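PDB 2F7L: Phosphoglucosamine/phosphogalactosamine mutase from Sulfolobus tokodaii, which interconverts the 6-phosphates and 1-phosphates of glucosamine and galactosamine with the help of magnesium, on the way to UDP-N-acetylglucosamine and UDP-N-acetylgalactosamine. Local coordinates for residues 238-249 with 340-349; 277-287 with 316-327. One frame throughout, in Å; residues are numbered along the deposited sequence.

In the fold
Both contacts involve the third alpha/beta/alpha domain, but at different levels of the architecture. Contact 1 crosses between domains: strands 236-239 and 248-251 of the second domain and the loop joining them meet the first turns of helix 342-356 of the third, and every touching residue is buried. Contact 2 stays within the third domain, joining neighbouring parallel strands 280-284 and 323-326; it too is mostly buried, though Ile278 and Asn320 mark an exposed end. Backbone hydrogen bonds carry contact 2, whereas contact 1 rests on a charge pair, one weak backbone bond and methionine-aromatic packing. Their centres lie about 17 Å apart, and contact 2 is nested along the chain within contact 1.

Contact 1 of 2, residues 238-249 with 340-349; sequences VAHDGDADRAIF and RDGAMSFALM
Asp245 lies beside Arg340, its OD2 3.0 Å from NH2 but over one face of the guanidinium, so the salt bridge is one of charge without an N-H aimed at the oxygen. Asp245 OD2 also pairs with Lys107, and Arg340 NH2 with Asp8. A methionine in place of Arg340 would probably leave Asp8 and Asp245 without the positive charge they share. Next along, Gly342 N gives Ala244 O a weak hydrogen bond (3.3 Å, 141° at the hydrogen), and Gly342 CA packs 3.7 Å from Ala247 CB. Residues 241-245 form the metal-binding loop of the phosphohexose mutases; Asp241, Asp243 and Asp245 probably bind magnesium, as in relatives. At the far end, bends at chi2 (64°) and chi3 (98°) curl Met349 CE over the Phe249 ring, 3.6 Å from its centroid, a CH-pi contact; SD stands farther off above the same ring, 4.7 Å from the centroid, adding a Met-aromatic contact. Val238 CG1 takes the opposite face. Second-shell bonds shape the loop: His240 ND1 donates to Arg246 O (2.8 Å) while NE2 binds Thr188, and Arg246 N donates to Asp241 OD1 (3.0 Å). Asp341 N-caps the helix, its OD1 accepting from Met344 N at 2.8 Å.

Contact 2 of 2, residues 277-287 with 316-327; sequences AIKKIVTAVSS and VADENALAGFEE
A chi1 of -154° turns Thr283 OG1 away from its own N and toward Phe325, whose own chi1 of 70° sets CG between the backbone N and the carbonyl carbon and brings the ring over that hydroxyl. Thr283 OG1 donates to Phe325 O at 2.7 Å, approaching from above the carbonyl plane; Thr283 OG1 also sits over the centre of the Phe325 ring. Ser287 OG in turn donates to Thr283 OG1 (2.9 Å), fixing the hydroxyl from a second side chain. On this face of the sheet Ile281 extends CD1 to within 4.0 Å of Phe325 CE1, meeting the ring obliquely, while Phe331 and helix 259-272 pack nearby. Strands 280-284 and 323-326 run parallel, their axes 4.7 Å apart at closest approach and 19° from alignment. They are adjacent strands of the four-stranded mixed sheet of the third alpha/beta/alpha domain, with 301-305 flanking the first and antiparallel 329-332 the second. Val282 shows the pairing, its N donating to Ala323 O at 3.1 Å and its O accepting from Phe325 N. One step earlier, Leu322 N donates to Lys280 O at 2.7 Å, nearly along the C=O axis. On the opposite face Val282 CB lies 4.0 Å from Val316 CG2, and its CG2 approaches Ala321 CB. Val316 is on helix 309-318, which ends in a Schellman motif with Asn320 as its C-prime residue: Ala321 N returns to Val316 O and Asn320 N to Ala317 O. Within that turn Glu319 crosses the aliphatic part of Lys280 obliquely; NZ is too far for an ion pair, and Glu319 OE1 forms a salt bridge with Lys315 instead. Toward the other end Glu327 CG lies against Ser286 OG, and Glu327 OE1 accepts from Trp258.

Contact 1 of 2, residues 238-249 with 340-349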
loop_
_atom_site.group_PDB
_atom_site.type_symbol
_atom_site.label_atom_id
_atom_site.label_comp_id
_atom_site.label_asym_id
_atom_site.label_seq_id
_atom_site.Cartn_x
_atom_site.Cartn_y
_atom_site.Cartn_z
ATOM N N VAL A 238 2.732 15.690 -0.175
ATOM C CA VAL A 238 2.378 14.266 -0.237
ATOM C C VAL A 238 2.975 13.563 -1.428
ATOM O O VAL A 238 2.870 14.039 -2.549
ATOM C CB VAL A 238 0.862 14.024 -0.310
ATOM C CG1 VAL A 238 0.571 12.556 -0.086
ATOM C CG2 VAL A 238 0.167 14.821 0.733
ATOM N N ALA A 239 3.598 12.419 -1.176
ATOM C CA ALA A 239 4.191 11.633 -2.248
ATOM C C ALA A 239 3.556 10.232 -2.330
ATOM O O ALA A 239 3.244 9.601 -1.302
ATOM C CB ALA A 239 5.689 11.538 -2.043
ATOM N N HIS A 240 3.343 9.767 -3.564
ATOM C CA HIS A 240 2.750 8.444 -3.803
ATOM C C HIS A 240 3.706 7.562 -4.577
ATOM O O HIS A 240 4.766 7.994 -5.028
ATOM C CB HIS A 240 1.465 8.507 -4.660
ATOM C CG HIS A 240 0.375 9.383 -4.113
ATOM N ND1 HIS A 240 -0.142 9.237 -2.839
ATOM C CD2 HIS A 240 -0.357 10.359 -4.707
ATOM C CE1 HIS A 240 -1.145 10.081 -2.677
ATOM N NE2 HIS A 240 -1.297 10.770 -3.795
ATOM N N ASP A 241 3.272 6.316 -4.743
ATOM C CA ASP A 241 3.984 5.313 -5.508
ATOM C C ASP A 241 3.236 5.195 -6.834
ATOM O O ASP A 241 2.269 5.918 -7.081
ATOM C CB ASP A 241 4.004 3.983 -4.764
ATOM C CG ASP A 241 2.618 3.441 -4.463
ATOM O OD1 ASP A 241 1.703 4.216 -4.093
ATOM O OD2 ASP A 241 2.457 2.206 -4.575
ATOM N N GLY A 242 3.686 4.289 -7.685
ATOM C CA GLY A 242 3.096 4.118 -9.001
ATOM C C GLY A 242 1.594 4.056 -9.157
ATOM O O GLY A 242 1.065 4.718 -10.036
ATOM N N ASP A 243 0.895 3.259 -8.357
ATOM C CA ASP A 243 -0.555 3.199 -8.499
ATOM C C ASP A 243 -1.318 3.898 -7.354
ATOM O O ASP A 243 -2.526 3.684 -7.149
ATOM C CB ASP A 243 -1.032 1.741 -8.703
ATOM C CG ASP A 243 -0.722 0.844 -7.534
ATOM O OD1 ASP A 243 -1.258 -0.283 -7.482
ATOM O OD2 ASP A 243 0.065 1.257 -6.662
ATOM N N ALA A 244 -0.584 4.746 -6.634
ATOM C CA ALA A 244 -1.079 5.570 -5.532
ATOM C C ALA A 244 -1.862 4.941 -4.407
ATOM O O ALA A 244 -2.778 5.560 -3.879
ATOM C CB ALA A 244 -1.858 6.760 -6.083
ATOM N N ASP A 245 -1.512 3.725 -4.014
ATOM C CA ASP A 245 -2.224 3.135 -2.892
ATOM C C ASP A 245 -1.422 3.459 -1.630
ATOM O O ASP A 245 -1.786 3.101 -0.513
ATOM C CB ASP A 245 -2.415 1.619 -3.075
ATOM C CG ASP A 245 -1.188 0.934 -3.595
ATOM O OD1 ASP A 245 -0.094 1.526 -3.448
ATOM O OD2 ASP A 245 -1.318 -0.196 -4.138
ATOM N N ARG A 246 -0.328 4.174 -1.825
ATOM C CA ARG A 246 0.524 4.575 -0.721
ATOM C C ARG A 246 0.626 6.095 -0.632
ATOM O O ARG A 246 0.486 6.800 -1.631
ATOM C CB ARG A 246 1.914 3.958 -0.892
ATOM C CG ARG A 246 2.241 2.956 0.166
ATOM C CD ARG A 246 2.876 1.727 -0.398
ATOM N NE ARG A 246 4.086 2.008 -1.146
ATOM C CZ ARG A 246 5.125 1.179 -1.194
ATOM N NH1 ARG A 246 5.088 0.034 -0.524
ATOM N NH2 ARG A 246 6.190 1.473 -1.940
ATOM N N ALA A 247 0.864 6.592 0.573
ATOM C CA ALA A 247 0.988 8.023 0.781
ATOM C C ALA A 247 1.945 8.365 1.927
ATOM O O ALA A 247 1.627 8.125 3.091
ATOM C CB ALA A 247 -0.393 8.626 1.061
ATOM N N ILE A 248 3.130 8.882 1.623
ATOM C CA ILE A 248 3.998 9.286 2.713
ATOM C C ILE A 248 4.104 10.808 2.633
ATOM O O ILE A 248 4.285 11.377 1.554
ATOM C CB ILE A 248 5.402 8.605 2.691
ATOM C CG1 ILE A 248 6.047 8.757 1.339
ATOM C CG2 ILE A 248 5.291 7.125 3.077
ATOM C CD1 ILE A 248 7.388 8.110 1.303
ATOM N N PHE A 249 3.934 11.457 3.784
ATOM C CA PHE A 249 3.938 12.915 3.878
ATOM C C PHE A 249 5.249 13.602 4.198
ATOM O O PHE A 249 6.199 12.993 4.700
ATOM C CB PHE A 249 2.894 13.374 4.906
ATOM C CG PHE A 249 1.490 12.918 4.593
ATOM C CD1 PHE A 249 1.072 11.632 4.919
ATOM C CD2 PHE A 249 0.585 13.781 3.965
ATOM C CE1 PHE A 249 -0.227 11.203 4.636
ATOM C CE2 PHE A 249 -0.725 13.360 3.670
ATOM C CZ PHE A 249 -1.133 12.066 4.008
ATOM N N ARG A 340 -5.608 0.242 1.050
ATOM C CA ARG A 340 -4.750 1.405 1.216
ATOM C C ARG A 340 -5.192 2.412 0.173
ATOM O O ARG A 340 -5.291 2.067 -0.999
ATOM C CB ARG A 340 -3.308 1.043 0.922
ATOM C CG ARG A 340 -2.979 -0.376 1.198
ATOM C CD ARG A 340 -1.580 -0.614 0.802
ATOM N NE ARG A 340 -1.496 -1.284 -0.487
ATOM C CZ ARG A 340 -0.344 -1.597 -1.071
ATOM N NH1 ARG A 340 0.809 -1.286 -0.472
ATOM N NH2 ARG A 340 -0.346 -2.231 -2.235
ATOM N N ASP A 341 -5.413 3.659 0.583
ATOM C CA ASP A 341 -5.887 4.688 -0.332
ATOM C C ASP A 341 -5.169 6.024 -0.105
ATOM O O ASP A 341 -5.531 6.785 0.785
ATOM C CB ASP A 341 -7.400 4.832 -0.129
ATOM C CG ASP A 341 -8.061 5.662 -1.198
ATOM O OD1 ASP A 341 -7.562 6.773 -1.494
ATOM O OD2 ASP A 341 -9.094 5.216 -1.736
ATOM N N GLY A 342 -4.159 6.307 -0.924
ATOM C CA GLY A 342 -3.382 7.535 -0.793
ATOM C C GLY A 342 -4.126 8.867 -0.791
ATOM O O GLY A 342 -3.843 9.755 0.023
ATOM N N ALA A 343 -5.067 9.041 -1.710
ATOM C CA ALA A 343 -5.805 10.285 -1.738
ATOM C C ALA A 343 -6.656 10.309 -0.496
ATOM O O ALA A 343 -6.747 11.349 0.168
ATOM C CB ALA A 343 -6.687 10.384 -2.975
ATOM N N MET A 344 -7.266 9.172 -0.160
ATOM C CA MET A 344 -8.111 9.152 1.026
ATOM C C MET A 344 -7.300 9.634 2.209
ATOM O O MET A 344 -7.811 10.343 3.076
ATOM C CB MET A 344 -8.648 7.756 1.332
ATOM C CG MET A 344 -9.661 7.719 2.495
ATOM S SD MET A 344 -11.264 8.507 2.146
ATOM C CE MET A 344 -10.968 10.186 2.734
ATOM N N SER A 345 -6.028 9.250 2.227
ATOM C CA SER A 345 -5.139 9.614 3.307
ATOM C C SER A 345 -4.823 11.085 3.293
ATOM O O SER A 345 -4.833 11.726 4.338
ATOM C CB SER A 345 -3.856 8.815 3.199
ATOM O OG SER A 345 -4.157 7.443 3.201
ATOM N N PHE A 346 -4.519 11.609 2.113
ATOM C CA PHE A 346 -4.193 13.022 1.964
ATOM C C PHE A 346 -5.358 13.904 2.461
ATOM O O PHE A 346 -5.145 14.950 3.088
ATOM C CB PHE A 346 -3.897 13.326 0.495
ATOM C CG PHE A 346 -3.854 14.795 0.176
ATOM C CD1 PHE A 346 -2.748 15.560 0.501
ATOM C CD2 PHE A 346 -4.928 15.413 -0.452
ATOM C CE1 PHE A 346 -2.706 16.919 0.202
ATOM C CE2 PHE A 346 -4.894 16.773 -0.751
ATOM C CZ PHE A 346 -3.777 17.525 -0.422
ATOM N N ALA A 347 -6.584 13.469 2.172
ATOM C CA ALA A 347 -7.786 14.187 2.582
ATOM C C ALA A 347 -7.971 14.140 4.103
ATOM O O ALA A 347 -8.302 15.152 4.737
ATOM C CB ALA A 347 -9.017 13.588 1.895
ATOM N N LEU A 348 -7.788 12.963 4.684
ATOM C CA LEU A 348 -7.936 12.820 6.112
ATOM C C LEU A 348 -6.881 13.653 6.807
ATOM O O LEU A 348 -7.129 14.220 7.868
ATOM C CB LEU A 348 -7.789 11.361 6.522
ATOM C CG LEU A 348 -8.975 10.461 6.183
ATOM C CD1 LEU A 348 -8.625 9.008 6.464
ATOM C CD2 LEU A 348 -10.180 10.888 6.997
ATOM N N MET A 349 -5.705 13.743 6.203
ATOM C CA MET A 349 -4.627 14.498 6.817
ATOM C C MET A 349 -4.980 15.969 6.870
ATOM O O MET A 349 -4.828 16.608 7.906
ATOM C CB MET A 349 -3.317 14.300 6.053
ATOM C CG MET A 349 -2.088 14.874 6.761
ATOM S SD MET A 349 -1.734 14.066 8.337
ATOM C CE MET A 349 -0.449 12.906 7.847
#

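Contact 2 of 2, residues 277-287 with 316-327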
loop_
_atom_site.group_PDB
_atom_site.type_symbol
_atom_site.label_atom_id
_atom_site.label_comp_id
_atom_site.label_asym_id
_atom_site.label_seq_id
_atom_site.Cartn_x
_atom_site.Cartn_y
_atom_site.Cartn_z
ATOM N N ALA A 277 -17.095 3.462 16.947
ATOM C CA ALA A 277 -16.324 2.338 16.441
ATOM C C ALA A 277 -15.264 1.816 17.395
ATOM O O ALA A 277 -14.609 2.577 18.119
ATOM C CB ALA A 277 -15.686 2.714 15.116
ATOM N N ILE A 278 -15.088 0.502 17.353
ATOM C CA ILE A 278 -14.121 -0.196 18.192
ATOM C C ILE A 278 -12.706 0.396 18.144
ATOM O O ILE A 278 -11.954 0.118 17.209
ATOM C CB ILE A 278 -14.003 -1.681 17.786
ATOM C CG1 ILE A 278 -15.244 -2.126 16.987
ATOM C CG2 ILE A 278 -13.765 -2.515 19.019
ATOM C CD1 ILE A 278 -16.578 -1.885 17.668
ATOM N N LYS A 279 -12.345 1.201 19.149
ATOM C CA LYS A 279 -11.005 1.785 19.211
ATOM C C LYS A 279 -10.086 0.570 19.079
ATOM O O LYS A 279 -9.996 -0.275 19.981
ATOM C CB LYS A 279 -10.751 2.488 20.554
ATOM C CG LYS A 279 -11.883 3.384 21.078
ATOM C CD LYS A 279 -12.141 4.591 20.194
ATOM C CE LYS A 279 -13.249 5.464 20.769
ATOM N NZ LYS A 279 -13.668 6.485 19.771
ATOM N N LYS A 280 -9.426 0.485 17.932
ATOM C CA LYS A 280 -8.559 -0.631 17.642
ATOM C C LYS A 280 -8.159 -0.557 16.178
ATOM O O LYS A 280 -9.014 -0.387 15.303
ATOM C CB LYS A 280 -9.320 -1.917 17.880
ATOM C CG LYS A 280 -8.563 -3.163 17.507
ATOM C CD LYS A 280 -9.523 -4.315 17.268
ATOM C CE LYS A 280 -10.840 -4.097 18.001
ATOM N NZ LYS A 280 -10.615 -3.676 19.425
ATOM N N ILE A 281 -6.862 -0.704 15.922
ATOM C CA ILE A 281 -6.334 -0.656 14.578
ATOM C C ILE A 281 -5.405 -1.840 14.341
ATOM O O ILE A 281 -4.957 -2.476 15.291
ATOM C CB ILE A 281 -5.594 0.683 14.348
ATOM C CG1 ILE A 281 -4.350 0.776 15.241
ATOM C CG2 ILE A 281 -6.546 1.853 14.654
ATOM C CD1 ILE A 281 -3.154 0.036 14.727
ATOM N N VAL A 282 -5.136 -2.142 13.070
ATOM C CA VAL A 282 -4.264 -3.249 12.672
ATOM C C VAL A 282 -3.014 -2.663 12.036
ATOM O O VAL A 282 -3.073 -1.623 11.394
ATOM C CB VAL A 282 -4.952 -4.137 11.608
ATOM C CG1 VAL A 282 -4.037 -5.271 11.170
ATOM C CG2 VAL A 282 -6.244 -4.688 12.156
ATOM N N THR A 283 -1.873 -3.304 12.231
ATOM C CA THR A 283 -0.640 -2.845 11.586
ATOM C C THR A 283 0.390 -3.968 11.562
ATOM O O THR A 283 0.319 -4.912 12.353
ATOM C CB THR A 283 -0.035 -1.595 12.259
ATOM O OG1 THR A 283 0.743 -0.886 11.286
ATOM C CG2 THR A 283 0.868 -1.977 13.418
ATOM N N ALA A 284 1.334 -3.883 10.639
ATOM C CA ALA A 284 2.343 -4.921 10.532
ATOM C C ALA A 284 3.518 -4.704 11.486
ATOM O O ALA A 284 3.887 -3.573 11.845
ATOM C CB ALA A 284 2.836 -5.030 9.099
ATOM N N VAL A 285 4.095 -5.827 11.888
ATOM C CA VAL A 285 5.232 -5.852 12.795
ATOM C C VAL A 285 6.407 -5.016 12.301
ATOM O O VAL A 285 7.388 -4.854 13.010
ATOM C CB VAL A 285 5.683 -7.308 13.030
ATOM C CG1 VAL A 285 4.681 -8.021 13.947
ATOM C CG2 VAL A 285 5.784 -8.040 11.691
ATOM N N SER A 286 6.294 -4.485 11.090
ATOM C CA SER A 286 7.326 -3.640 10.494
ATOM C C SER A 286 7.143 -2.201 11.003
ATOM O O SER A 286 8.010 -1.338 10.833
ATOM C CB SER A 286 7.219 -3.690 8.962
ATOM O OG SER A 286 5.884 -3.461 8.518
ATOM N N SER A 287 5.999 -1.961 11.642
ATOM C CA SER A 287 5.660 -0.653 12.208
ATOM C C SER A 287 6.344 -0.392 13.558
ATOM O O SER A 287 6.536 -1.314 14.371
ATOM C CB SER A 287 4.140 -0.546 12.389
ATOM O OG SER A 287 3.500 -0.126 11.206
ATOM N N VAL A 316 -8.478 -5.986 8.772
ATOM C CA VAL A 316 -9.244 -4.838 9.233
ATOM C C VAL A 316 -10.731 -5.163 9.047
ATOM O O VAL A 316 -11.519 -5.053 9.996
ATOM C CB VAL A 316 -8.897 -3.542 8.472
ATOM C CG1 VAL A 316 -9.737 -2.390 9.007
ATOM C CG2 VAL A 316 -7.444 -3.220 8.648
ATOM N N ALA A 317 -11.116 -5.570 7.839
ATOM C CA ALA A 317 -12.514 -5.927 7.598
ATOM C C ALA A 317 -12.939 -7.026 8.594
ATOM O O ALA A 317 -13.803 -6.796 9.438
ATOM C CB ALA A 317 -12.709 -6.406 6.151
ATOM N N ASP A 318 -12.310 -8.198 8.497
ATOM C CA ASP A 318 -12.587 -9.341 9.366
ATOM C C ASP A 318 -12.726 -9.059 10.872
ATOM O O ASP A 318 -13.367 -9.834 11.593
ATOM C CB ASP A 318 -11.511 -10.403 9.174
ATOM C CG ASP A 318 -11.760 -11.268 7.956
ATOM O OD1 ASP A 318 -12.214 -10.731 6.920
ATOM O OD2 ASP A 318 -11.495 -12.489 8.027
ATOM N N GLU A 319 -12.128 -7.978 11.364
ATOM C CA GLU A 319 -12.242 -7.689 12.782
ATOM C C GLU A 319 -12.859 -6.317 13.019
ATOM O O GLU A 319 -12.678 -5.681 14.070
ATOM C CB GLU A 319 -10.873 -7.858 13.492
ATOM C CG GLU A 319 -9.880 -6.701 13.452
ATOM C CD GLU A 319 -8.621 -6.997 14.296
ATOM O OE1 GLU A 319 -7.867 -7.945 13.968
ATOM O OE2 GLU A 319 -8.384 -6.284 15.297
ATOM N N ASN A 320 -13.605 -5.873 12.017
ATOM C CA ASN A 320 -14.307 -4.606 12.093
ATOM C C ASN A 320 -13.484 -3.577 12.843
ATOM O O ASN A 320 -13.972 -2.932 13.762
ATOM C CB ASN A 320 -15.629 -4.836 12.806
ATOM C CG ASN A 320 -16.521 -3.631 12.772
ATOM O OD1 ASN A 320 -16.986 -3.215 11.703
ATOM N ND2 ASN A 320 -16.777 -3.048 13.950
ATOM N N ALA A 321 -12.229 -3.431 12.438
ATOM C CA ALA A 321 -11.315 -2.498 13.084
ATOM C C ALA A 321 -11.585 -1.033 12.745
ATOM O O ALA A 321 -12.366 -0.716 11.848
ATOM C CB ALA A 321 -9.884 -2.860 12.724
ATOM N N LEU A 322 -10.929 -0.135 13.467
ATOM C CA LEU A 322 -11.108 1.286 13.225
ATOM C C LEU A 322 -10.418 1.654 11.930
ATOM O O LEU A 322 -10.993 2.336 11.101
ATOM C CB LEU A 322 -10.513 2.111 14.372
ATOM C CG LEU A 322 -10.689 3.629 14.272
ATOM C CD1 LEU A 322 -12.169 3.977 14.447
ATOM C CD2 LEU A 322 -9.837 4.331 15.330
ATOM N N ALA A 323 -9.172 1.212 11.775
ATOM C CA ALA A 323 -8.372 1.487 10.581
ATOM C C ALA A 323 -7.190 0.529 10.527
ATOM O O ALA A 323 -7.025 -0.316 11.409
ATOM C CB ALA A 323 -7.860 2.929 10.595
ATOM N N GLY A 324 -6.375 0.652 9.484
ATOM C CA GLY A 324 -5.205 -0.190 9.365
ATOM C C GLY A 324 -4.170 0.611 8.619
ATOM O O GLY A 324 -4.510 1.611 8.007
ATOM N N PHE A 325 -2.907 0.219 8.697
ATOM C CA PHE A 325 -1.867 0.911 7.951
ATOM C C PHE A 325 -0.541 0.156 7.974
ATOM O O PHE A 325 -0.349 -0.773 8.771
ATOM C CB PHE A 325 -1.674 2.347 8.454
ATOM C CG PHE A 325 -1.058 2.453 9.824
ATOM C CD1 PHE A 325 -1.849 2.407 10.970
ATOM C CD2 PHE A 325 0.321 2.612 9.971
ATOM C CE1 PHE A 325 -1.277 2.523 12.248
ATOM C CE2 PHE A 325 0.898 2.725 11.229
ATOM C CZ PHE A 325 0.096 2.681 12.373
ATOM N N GLU A 326 0.352 0.536 7.061
ATOM C CA GLU A 326 1.676 -0.060 6.968
ATOM C C GLU A 326 2.686 1.051 7.148
ATOM O O GLU A 326 2.377 2.203 6.902
ATOM C CB GLU A 326 1.908 -0.714 5.604
ATOM C CG GLU A 326 1.156 -2.004 5.370
ATOM C CD GLU A 326 2.007 -3.048 4.643
ATOM O OE1 GLU A 326 2.732 -3.825 5.319
ATOM O OE2 GLU A 326 1.967 -3.083 3.387
ATOM N N GLU A 327 3.902 0.706 7.555
ATOM C CA GLU A 327 4.935 1.708 7.762
ATOM C C GLU A 327 5.400 2.336 6.450
ATOM O O GLU A 327 6.058 3.382 6.437
ATOM C CB GLU A 327 6.110 1.079 8.517
ATOM C CG GLU A 327 6.551 -0.291 8.031
ATOM C CD GLU A 327 7.331 -0.242 6.729
ATOM O OE1 GLU A 327 8.231 0.618 6.623
ATOM O OE2 GLU A 327 7.056 -1.068 5.819
#